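Local atomic coordinates of BT_4661 (Bacteroides thetaiotaomicron, PDB entry 4AK2), a protein that binds sulfated glycans of the heparin and heparan sulphate type through this C-terminal domain, as a SusE-like surface protein of the heparin utilisation locus. Residues N168-I176 with R237-G245; K85-M93 with A267-W275. All coordinates share one frame; numbering follows the deposited sequence. Where two conformers were deposited one is given.

Interaction 1: N168-I176 with R237-G245; sequences NIAGPDSHI and RNKDGYANG
His175 lays the edge of its imidazole against the turn Asn238-Gly241 and the start of the strand that follows, His175 CE1 3.2 Å from Gly241 O, while Pro172 CG from its own loop sits over the centre of one ring face. His175 NE2 donates to Asn238 OD1 at 2.9 Å; the bond is fairly straight at hydrogen (162°) and stays near the ring plane, but it arrives above the carbonyl plane of the amide, and the two planes stand 68° apart. Asn238 CG lies between its backbone N and carbonyl carbon (chi1 68°), which turns OD1 back over its own turn to take Gly241 N as a second donor. The outer corner is closed by Ser174 OG, which donates to the anti side of Asp240 OD2 at 2.7 Å. Farther in, Asn244 O receives Ile169 N at 2.9 Å and weaker bonds from Ala170 N and Gly171 N, with Asn244 OD1 also weakly bound by Ala170 N. A water donating to Asn168 OD1 also accepts from Asn244 N and bonds His175 ND1. Phe187 stacks on the histidine, and Glu190 takes Asn238 ND2, tying the turn to helix 187-195. The arrangement is a loop packed on Asn244 and on a beta hairpin with a two-residue type I turn and an Asx motif at Asn238, beside the antiparallel pairing of strands 163-168 and 241-254.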
loop_
_atom_site.group_PDB
_atom_site.type_symbol
_atom_site.label_atom_id
_atom_site.label_comp_id
_atom_site.label_asym_id
_atom_site.label_seq_id
_atom_site.Cartn_x
_atom_site.Cartn_y
_atom_site.Cartn_z
ATOM N N ASN A 168 2.599 -7.012 8.101
ATOM C CA ASN A 168 3.760 -6.557 8.855
ATOM C C ASN A 168 4.976 -6.634 7.959
ATOM O O ASN A 168 5.152 -7.596 7.184
ATOM C CB ASN A 168 3.984 -7.485 10.060
ATOM C CG ASN A 168 5.137 -7.010 10.921
ATOM O OD1 ASN A 168 5.264 -5.834 11.202
ATOM N ND2 ASN A 168 6.013 -7.918 11.297
ATOM N N ILE A 169 5.798 -5.592 7.997
ATOM C CA ILE A 169 7.027 -5.551 7.192
ATOM C C ILE A 169 8.223 -5.730 8.097
ATOM O O ILE A 169 8.886 -6.778 8.045
ATOM C CB ILE A 169 7.116 -4.274 6.308
ATOM C CG1 ILE A 169 6.021 -4.355 5.205
ATOM C CG2 ILE A 169 8.498 -4.072 5.740
ATOM C CD1 ILE A 169 5.745 -3.031 4.490
ATOM N N ALA A 170 8.456 -4.765 8.986
ATOM C CA ALA A 170 9.593 -4.866 9.912
ATOM C C ALA A 170 9.215 -4.533 11.364
ATOM O O ALA A 170 10.056 -4.169 12.177
ATOM C CB ALA A 170 10.811 -4.065 9.417
ATOM N N GLY A 171 7.917 -4.641 11.663
ATOM C CA GLY A 171 7.416 -4.469 13.019
ATOM C C GLY A 171 7.558 -5.763 13.793
ATOM O O GLY A 171 8.076 -6.749 13.269
ATOM N N PRO A 172 7.056 -5.765 15.028
ATOM C CA PRO A 172 7.146 -6.976 15.843
ATOM C C PRO A 172 6.284 -8.098 15.256
ATOM O O PRO A 172 5.232 -7.832 14.666
ATOM C CB PRO A 172 6.632 -6.538 17.221
ATOM C CG PRO A 172 5.943 -5.227 17.020
ATOM C CD PRO A 172 6.422 -4.628 15.732
ATOM N N ASP A 173 6.727 -9.350 15.406
ATOM C CA ASP A 173 5.970 -10.482 14.881
ATOM C C ASP A 173 4.582 -10.532 15.512
ATOM O O ASP A 173 3.643 -11.069 14.922
ATOM C CB ASP A 173 6.750 -11.782 15.039
ATOM C CG ASP A 173 7.720 -12.027 13.885
ATOM O OD1 ASP A 173 7.524 -11.496 12.756
ATOM O OD2 ASP A 173 8.679 -12.785 14.104
ATOM N N SER A 174 4.440 -9.920 16.687
ATOM C CA SER A 174 3.146 -9.883 17.354
ATOM C C SER A 174 2.100 -8.988 16.634
ATOM O O SER A 174 0.906 -9.086 16.947
ATOM C CB SER A 174 3.309 -9.502 18.813
ATOM O OG SER A 174 3.861 -8.185 18.835
ATOM N N HIS A 175 2.522 -8.171 15.659
ATOM C CA HIS A 175 1.599 -7.500 14.736
ATOM C C HIS A 175 1.181 -8.475 13.655
ATOM O O HIS A 175 1.765 -8.515 12.577
ATOM C CB HIS A 175 2.262 -6.272 14.112
ATOM C CG HIS A 175 2.530 -5.145 15.093
ATOM N ND1 HIS A 175 3.016 -3.942 14.687
ATOM C CD2 HIS A 175 2.314 -5.048 16.457
ATOM C CE1 HIS A 175 3.136 -3.129 15.771
ATOM N NE2 HIS A 175 2.673 -3.799 16.848
ATOM N N ILE A 176 0.185 -9.298 13.959
ATOM C CA ILE A 176 -0.145 -10.438 13.102
ATOM C C ILE A 176 -0.758 -9.948 11.787
ATOM O O ILE A 176 -1.707 -9.141 11.795
ATOM C CB ILE A 176 -1.083 -11.448 13.827
ATOM C CG1 ILE A 176 -0.325 -12.045 15.039
ATOM C CG2 ILE A 176 -1.526 -12.552 12.872
ATOM C CD1 ILE A 176 -1.146 -12.926 15.972
ATOM N N ARG A 237 -0.178 1.900 16.486
ATOM C CA ARG A 237 0.873 1.508 17.419
ATOM C C ARG A 237 0.213 0.688 18.526
ATOM O O ARG A 237 -1.000 0.787 18.779
ATOM C CB ARG A 237 1.553 2.749 18.017
ATOM C CG ARG A 237 0.709 3.479 19.064
ATOM C CD ARG A 237 1.379 4.773 19.583
ATOM N NE ARG A 237 2.554 4.494 20.430
ATOM C CZ ARG A 237 2.918 5.148 21.539
ATOM N NH1 ARG A 237 2.286 6.232 21.945
ATOM N NH2 ARG A 237 3.957 4.716 22.250
ATOM N N ASN A 238 1.036 -0.068 19.215
ATOM C CA ASN A 238 0.637 -0.701 20.454
ATOM C C ASN A 238 1.889 -0.831 21.324
ATOM O O ASN A 238 2.949 -0.254 20.979
ATOM C CB ASN A 238 -0.121 -2.023 20.231
ATOM C CG ASN A 238 0.751 -3.150 19.659
ATOM O OD1 ASN A 238 1.966 -3.056 19.564
ATOM N ND2 ASN A 238 0.096 -4.225 19.263
ATOM N N LYS A 239 1.757 -1.462 22.493
ATOM C CA LYS A 239 2.858 -1.505 23.449
ATOM C C LYS A 239 4.075 -2.177 22.841
ATOM O O LYS A 239 5.240 -1.733 23.050
ATOM C CB LYS A 239 2.430 -2.162 24.767
ATOM N N ASP A 240 3.821 -3.220 22.033
ATOM C CA ASP A 240 4.932 -3.889 21.355
ATOM C C ASP A 240 5.651 -3.014 20.323
ATOM O O ASP A 240 6.792 -3.291 19.985
ATOM C CB ASP A 240 4.519 -5.232 20.761
ATOM C CG ASP A 240 4.218 -6.270 21.821
ATOM O OD1 ASP A 240 4.483 -6.061 23.036
ATOM O OD2 ASP A 240 3.736 -7.333 21.398
ATOM N N GLY A 241 4.978 -2.020 19.785
ATOM C CA GLY A 241 5.635 -1.107 18.864
ATOM C C GLY A 241 4.724 -0.382 17.911
ATOM O O GLY A 241 3.539 -0.687 17.776
ATOM N N TYR A 242 5.283 0.630 17.258
ATOM C CA TYR A 242 4.606 1.303 16.147
ATOM C C TYR A 242 4.349 0.332 14.985
ATOM O O TYR A 242 5.161 -0.583 14.744
ATOM C CB TYR A 242 5.432 2.507 15.647
ATOM C CG TYR A 242 5.272 3.681 16.537
ATOM C CD1 TYR A 242 4.187 4.540 16.377
ATOM C CD2 TYR A 242 6.222 3.987 17.525
ATOM C CE1 TYR A 242 4.031 5.653 17.193
ATOM C CE2 TYR A 242 6.070 5.095 18.344
ATOM C CZ TYR A 242 4.986 5.934 18.166
ATOM O OH TYR A 242 4.861 7.030 18.978
ATOM N N ALA A 243 3.279 0.582 14.250
ATOM C CA ALA A 243 3.070 -0.122 12.988
ATOM C C ALA A 243 4.297 0.052 12.096
ATOM O O ALA A 243 4.830 1.183 11.970
ATOM C CB ALA A 243 1.837 0.357 12.240
ATOM N N ASN A 244 4.742 -1.036 11.473
ATOM C CA ASN A 244 5.795 -1.025 10.487
ATOM C C ASN A 244 5.364 -2.066 9.476
ATOM O O ASN A 244 5.576 -3.278 9.660
ATOM C CB ASN A 244 7.173 -1.314 11.091
ATOM C CG ASN A 244 8.264 -1.147 10.093
ATOM O OD1 ASN A 244 8.330 -1.873 9.107
ATOM N ND2 ASN A 244 9.110 -0.153 10.328
ATOM N N GLY A 245 4.628 -1.637 8.476
ATOM C CA GLY A 245 3.870 -2.548 7.634
ATOM C C GLY A 245 2.937 -1.821 6.708
ATOM O O GLY A 245 2.959 -0.577 6.650
HETATM O O HOH W 1 3.706 -3.674 12.069
HETATM O O HOH W 2 1.497 -6.891 19.224
#

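Interaction 2: K85-M93 with A267-W275; sequences KQGQCGMVM and ARVSPIFIW. With NA (sodium ion), chain C; SGN (2-deoxy-6-O-sulfo-2-(sulfoamino)-alpha-D-glucopyranose), chain B; IDS (2-O-sulfo-alpha-L-idopyranuronic acid), chain D; SGN (2-deoxy-6-O-sulfo-2-(sulfoamino)-alpha-D-glucopyranose), chain E.
A buried seam joins the start of strand 89-98 to the broken strand 268-276, with polar contacts at the glycan pocket and apolar packing farther along. Its firm backbone link is Ser270 N to Gly87 O, 2.9 Å and nearly straight. Gln88, itself a pocket residue, bends at chi2 (-71°), which brings its amide back over Ser270, and NE2 gives a weak bond to Ser270 OG in the conformer given. There Ser270 OG binds sodium at 2.9 Å beside Asp163 O; a water on the metal donates to Gln88 OE1, so the glutamine braces the site from the second shell. Sulfated sugars are held in the pocket: Lys85 NZ reaches the iduronate carboxylate atom O6A and O3 of the chain B glucosamine, each at 2.9 Å, and Arg268 holds the 6-O-sulfate of a second glucosamine, chain E, by its guanidinium edge, NH1 to O4S and NH2 to O5S. Inward, Cys89 CB lies 3.8 Å from Phe273 CD2. Met91 crosses that ring at about a right angle in an oblique Met-aromatic contact. Gly87 and Gln88 form a G1 beta bulge opposite Phe115 of strand 105-115, while Ala246 and Ile248 of strand 241-254 and Phe112 of strand 105-115 pack against Phe273.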
loop_
_atom_site.group_PDB
_atom_site.type_symbol
_atom_site.label_atom_id
_atom_site.label_comp_id
_atom_site.label_asym_id
_atom_site.label_seq_id
_atom_site.Cartn_x
_atom_site.Cartn_y
_atom_site.Cartn_z
ATOM N N LYS A 85 -6.131 -8.418 -9.972
ATOM C CA LYS A 85 -7.347 -7.951 -10.657
ATOM C C LYS A 85 -7.348 -6.464 -10.964
ATOM O O LYS A 85 -6.805 -5.635 -10.207
ATOM C CB LYS A 85 -8.583 -8.319 -9.874
ATOM C CG LYS A 85 -8.749 -9.819 -9.874
ATOM C CD LYS A 85 -10.195 -10.189 -9.620
ATOM C CE LYS A 85 -10.447 -11.684 -9.744
ATOM N NZ LYS A 85 -11.809 -11.937 -9.217
ATOM N N GLN A 86 -7.976 -6.108 -12.064
ATOM C CA GLN A 86 -8.122 -4.710 -12.435
ATOM C C GLN A 86 -8.815 -3.929 -11.329
ATOM O O GLN A 86 -9.740 -4.436 -10.679
ATOM C CB GLN A 86 -8.988 -4.577 -13.672
ATOM C CG GLN A 86 -8.462 -5.174 -14.941
ATOM C CD GLN A 86 -9.516 -5.047 -16.021
ATOM O OE1 GLN A 86 -10.200 -6.012 -16.364
ATOM N NE2 GLN A 86 -9.693 -3.852 -16.512
ATOM N N GLY A 87 -8.292 -2.748 -11.045
ATOM C CA GLY A 87 -8.806 -1.888 -9.977
ATOM C C GLY A 87 -8.206 -2.148 -8.610
ATOM O O GLY A 87 -8.584 -1.494 -7.639
ATOM N N GLN A 88 -7.271 -3.097 -8.527
ATOM C CA GLN A 88 -6.667 -3.510 -7.243
ATOM C C GLN A 88 -5.157 -3.240 -7.201
ATOM O O GLN A 88 -4.514 -3.194 -8.257
ATOM C CB GLN A 88 -6.871 -5.030 -7.019
ATOM C CG GLN A 88 -8.313 -5.464 -6.832
ATOM C CD GLN A 88 -8.744 -4.950 -5.485
ATOM O OE1 GLN A 88 -8.093 -5.209 -4.449
ATOM N NE2 GLN A 88 -9.773 -4.161 -5.489
ATOM N N CYS A 89 -4.618 -3.137 -5.980
ATOM C CA CYS A 89 -3.185 -3.176 -5.783
ATOM C C CYS A 89 -2.746 -4.525 -5.267
ATOM O O CYS A 89 -3.505 -5.246 -4.608
ATOM C CB CYS A 89 -2.751 -2.107 -4.774
ATOM S SG CYS A 89 -2.920 -0.400 -5.317
ATOM N N GLY A 90 -1.489 -4.846 -5.552
ATOM C CA GLY A 90 -0.847 -6.030 -5.003
ATOM C C GLY A 90 0.460 -5.638 -4.335
ATOM O O GLY A 90 0.987 -4.502 -4.511
ATOM N N MET A 91 1.054 -6.559 -3.598
ATOM C CA MET A 91 2.279 -6.320 -2.835
ATOM C C MET A 91 3.101 -7.615 -2.821
ATOM O O MET A 91 2.516 -8.695 -2.569
ATOM C CB MET A 91 1.913 -5.898 -1.417
ATOM C CG MET A 91 3.098 -5.761 -0.486
ATOM S SD MET A 91 2.501 -5.565 1.211
ATOM C CE MET A 91 4.070 -5.374 2.051
ATOM N N VAL A 92 4.391 -7.531 -3.059
ATOM C CA VAL A 92 5.327 -8.616 -2.885
ATOM C C VAL A 92 6.419 -8.192 -1.908
ATOM O O VAL A 92 6.692 -6.983 -1.756
ATOM C CB VAL A 92 5.956 -9.141 -4.207
ATOM C CG1 VAL A 92 4.879 -9.512 -5.228
ATOM C CG2 VAL A 92 6.891 -8.096 -4.795
ATOM N N MET A 93 7.086 -9.119 -1.255
ATOM C CA MET A 93 8.339 -8.888 -0.559
ATOM C C MET A 93 9.466 -9.526 -1.363
ATOM O O MET A 93 9.413 -10.736 -1.653
ATOM C CB MET A 93 8.303 -9.464 0.862
ATOM C CG MET A 93 7.379 -8.722 1.814
ATOM S SD MET A 93 7.860 -6.989 2.173
ATOM C CE MET A 93 9.461 -7.291 2.890
ATOM N N ALA A 267 -18.301 0.238 -8.682
ATOM C CA ALA A 267 -17.836 1.496 -8.072
ATOM C C ALA A 267 -17.010 1.214 -6.803
ATOM O O ALA A 267 -17.089 1.944 -5.824
ATOM C CB ALA A 267 -19.043 2.392 -7.781
ATOM N N ARG A 268 -16.216 0.132 -6.864
ATOM C CA ARG A 268 -15.388 -0.343 -5.768
ATOM C C ARG A 268 -14.012 -0.631 -6.283
ATOM O O ARG A 268 -13.844 -1.369 -7.267
ATOM C CB ARG A 268 -15.960 -1.633 -5.210
ATOM C CG ARG A 268 -17.441 -1.563 -4.831
ATOM C CD ARG A 268 -17.904 -2.854 -4.184
ATOM N NE ARG A 268 -19.354 -2.843 -4.018
ATOM C CZ ARG A 268 -20.078 -3.935 -3.799
ATOM N NH1 ARG A 268 -19.462 -5.116 -3.765
ATOM N NH2 ARG A 268 -21.400 -3.838 -3.680
ATOM N N VAL A 269 -13.019 -0.107 -5.576
ATOM C CA VAL A 269 -11.602 -0.233 -5.998
ATOM C C VAL A 269 -10.716 -0.322 -4.778
ATOM O O VAL A 269 -11.126 0.106 -3.675
ATOM C CB VAL A 269 -11.175 0.957 -6.907
ATOM C CG1 VAL A 269 -11.712 0.796 -8.329
ATOM C CG2 VAL A 269 -11.562 2.309 -6.276
ATOM N N SER A 270 -9.481 -0.791 -4.957
ATOM C CA SER A 270 -8.488 -0.708 -3.892
ATOM C C SER A 270 -7.238 -0.058 -4.473
ATOM O O SER A 270 -6.263 -0.712 -4.849
ATOM C CB SER A 270 -8.188 -2.079 -3.277
ATOM O OG SER A 270 -9.384 -2.688 -2.743
ATOM N N PRO A 271 -7.276 1.289 -4.557
ATOM C CA PRO A 271 -6.291 2.040 -5.357
ATOM C C PRO A 271 -5.038 2.483 -4.601
ATOM O O PRO A 271 -4.143 3.101 -5.220
ATOM C CB PRO A 271 -7.136 3.266 -5.775
ATOM C CG PRO A 271 -7.974 3.553 -4.537
ATOM C CD PRO A 271 -8.413 2.129 -4.108
ATOM N N ILE A 272 -4.980 2.247 -3.304
ATOM C CA ILE A 272 -3.878 2.831 -2.509
ATOM C C ILE A 272 -3.428 1.881 -1.400
ATOM O O ILE A 272 -4.250 1.296 -0.693
ATOM C CB ILE A 272 -4.277 4.228 -1.957
ATOM C CG1 ILE A 272 -3.081 4.949 -1.291
ATOM C CG2 ILE A 272 -5.437 4.161 -0.977
ATOM C CD1 ILE A 272 -3.349 6.421 -0.958
ATOM N N PHE A 273 -2.124 1.785 -1.246
ATOM C CA PHE A 273 -1.528 1.101 -0.121
ATOM C C PHE A 273 -0.960 2.099 0.867
ATOM O O PHE A 273 -0.353 3.106 0.422
ATOM C CB PHE A 273 -0.388 0.167 -0.588
ATOM C CG PHE A 273 -0.660 -1.305 -0.416
ATOM C CD1 PHE A 273 -0.630 -1.879 0.852
ATOM C CD2 PHE A 273 -0.836 -2.082 -1.537
ATOM C CE1 PHE A 273 -0.872 -3.240 1.017
ATOM C CE2 PHE A 273 -1.053 -3.459 -1.405
ATOM C CZ PHE A 273 -1.049 -4.025 -0.123
ATOM N N ILE A 274 -1.170 1.929 2.154
ATOM C CA ILE A 274 -0.572 2.792 3.160
ATOM C C ILE A 274 0.594 2.030 3.797
ATOM O O ILE A 274 0.430 0.908 4.291
ATOM C CB ILE A 274 -1.576 3.133 4.297
ATOM C CG1 ILE A 274 -2.917 3.640 3.765
ATOM C CG2 ILE A 274 -0.922 4.094 5.297
ATOM C CD1 ILE A 274 -2.869 4.716 2.739
ATOM N N TRP A 275 1.800 2.592 3.761
ATOM C CA TRP A 275 2.972 1.963 4.316
ATOM C C TRP A 275 3.428 2.737 5.511
ATOM O O TRP A 275 3.899 3.911 5.347
ATOM C CB TRP A 275 4.063 1.807 3.260
ATOM C CG TRP A 275 5.353 1.192 3.716
ATOM C CD1 TRP A 275 5.687 0.671 4.955
ATOM C CD2 TRP A 275 6.546 1.054 2.898
ATOM N NE1 TRP A 275 7.003 0.207 4.949
ATOM C CE2 TRP A 275 7.561 0.425 3.737
ATOM C CE3 TRP A 275 6.869 1.406 1.588
ATOM C CZ2 TRP A 275 8.846 0.174 3.264
ATOM C CZ3 TRP A 275 8.145 1.143 1.113
ATOM C CH2 TRP A 275 9.118 0.529 1.937
HETATM NA NA NA C . -9.041 -4.490 -0.527
HETATM C C1 SGN B . -13.598 -11.157 -4.340
HETATM C C2 SGN B . -13.099 -10.465 -5.614
HETATM C C3 SGN B . -14.171 -10.457 -6.687
HETATM C C4 SGN B . -14.650 -11.887 -6.918
HETATM C C5 SGN B . -15.086 -12.569 -5.597
HETATM C C6 SGN B . -15.347 -14.038 -5.740
HETATM N N2 SGN B . -12.705 -9.103 -5.347
HETATM O O3 SGN B . -13.574 -10.007 -7.907
HETATM O O4 SGN B . -15.852 -11.915 -7.707
HETATM O O5 SGN B . -14.009 -12.483 -4.637
HETATM O O6 SGN B . -14.200 -14.661 -6.333
HETATM S S1 SGN B . -11.279 -8.723 -4.724
HETATM O O1S SGN B . -11.341 -8.976 -3.313
HETATM O O2S SGN B . -10.351 -9.569 -5.419
HETATM O O3S SGN B . -11.088 -7.144 -4.940
HETATM S S2 SGN B . -14.405 -16.130 -6.845
HETATM O O4S SGN B . -15.469 -16.241 -7.864
HETATM O O5S SGN B . -14.915 -16.982 -5.590
HETATM O O6S SGN B . -13.088 -16.531 -7.285
HETATM C C1 IDS D . -15.713 -12.675 -8.921
HETATM C C2 IDS D . -17.122 -12.806 -9.435
HETATM C C3 IDS D . -17.734 -11.494 -9.912
HETATM C C4 IDS D . -16.776 -10.559 -10.663
HETATM C C5 IDS D . -15.330 -10.679 -10.200
HETATM C C6 IDS D . -14.304 -10.026 -11.112
HETATM O O2 IDS D . -17.101 -13.727 -10.538
HETATM O O3 IDS D . -18.330 -10.812 -8.797
HETATM O O5 IDS D . -14.925 -12.020 -9.931
HETATM O O6A IDS D . -13.274 -10.682 -11.405
HETATM O O6B IDS D . -14.499 -8.865 -11.543
HETATM S S IDS D . -18.216 -14.738 -10.858
HETATM O O1S IDS D . -18.071 -15.786 -9.841
HETATM O O2S IDS D . -19.508 -14.022 -10.690
HETATM O O3S IDS D . -18.075 -15.219 -12.249
HETATM C C1 SGN E . -21.312 -10.375 1.515
HETATM C C2 SGN E . -20.422 -11.600 1.224
HETATM C C3 SGN E . -19.059 -11.192 0.636
HETATM C C4 SGN E . -19.315 -10.272 -0.570
HETATM C C5 SGN E . -20.173 -9.049 -0.136
HETATM C C6 SGN E . -20.530 -8.041 -1.229
HETATM N N2 SGN E . -20.312 -12.435 2.419
HETATM O O3 SGN E . -18.307 -12.341 0.232
HETATM O O4 SGN E . -18.063 -9.615 -0.865
HETATM O O5 SGN E . -21.425 -9.571 0.346
HETATM O O6 SGN E . -21.277 -8.752 -2.208
HETATM S S1 SGN E . -21.377 -13.613 2.670
HETATM O O1S SGN E . -22.706 -13.052 2.526
HETATM O O2S SGN E . -21.048 -14.626 1.715
HETATM O O3S SGN E . -21.118 -14.045 4.181
HETATM S S2 SGN E . -21.660 -8.018 -3.511
HETATM O O4S SGN E . -20.386 -7.801 -4.205
HETATM O O5S SGN E . -22.287 -6.625 -3.055
HETATM O O6S SGN E . -22.496 -8.867 -4.254
HETATM O O HOH W 3 -7.638 -6.029 -2.030
#

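Overall arrangement
The centres of the two contacts are about 21 Å apart, interaction 2 near the centre of the folded chain and interaction 1 toward its periphery. Along the sequence 85-93 comes first, then 168-176, 237-245 and 267-275, so interaction 1 falls between the two halves of interaction 2. They share the mixed sheet in which strands 241-254 and 268-276 are antiparallel neighbours, whereas 89-98 belongs to a separate four-stranded sheet. They also touch directly: Ile169 CD1 packs 3.5 Å from Trp275 NE1. Interaction 2 thus joins the two sheets beside the glycan and a sodium ion, and interaction 1 anchors a peripheral loop on the shared sheet.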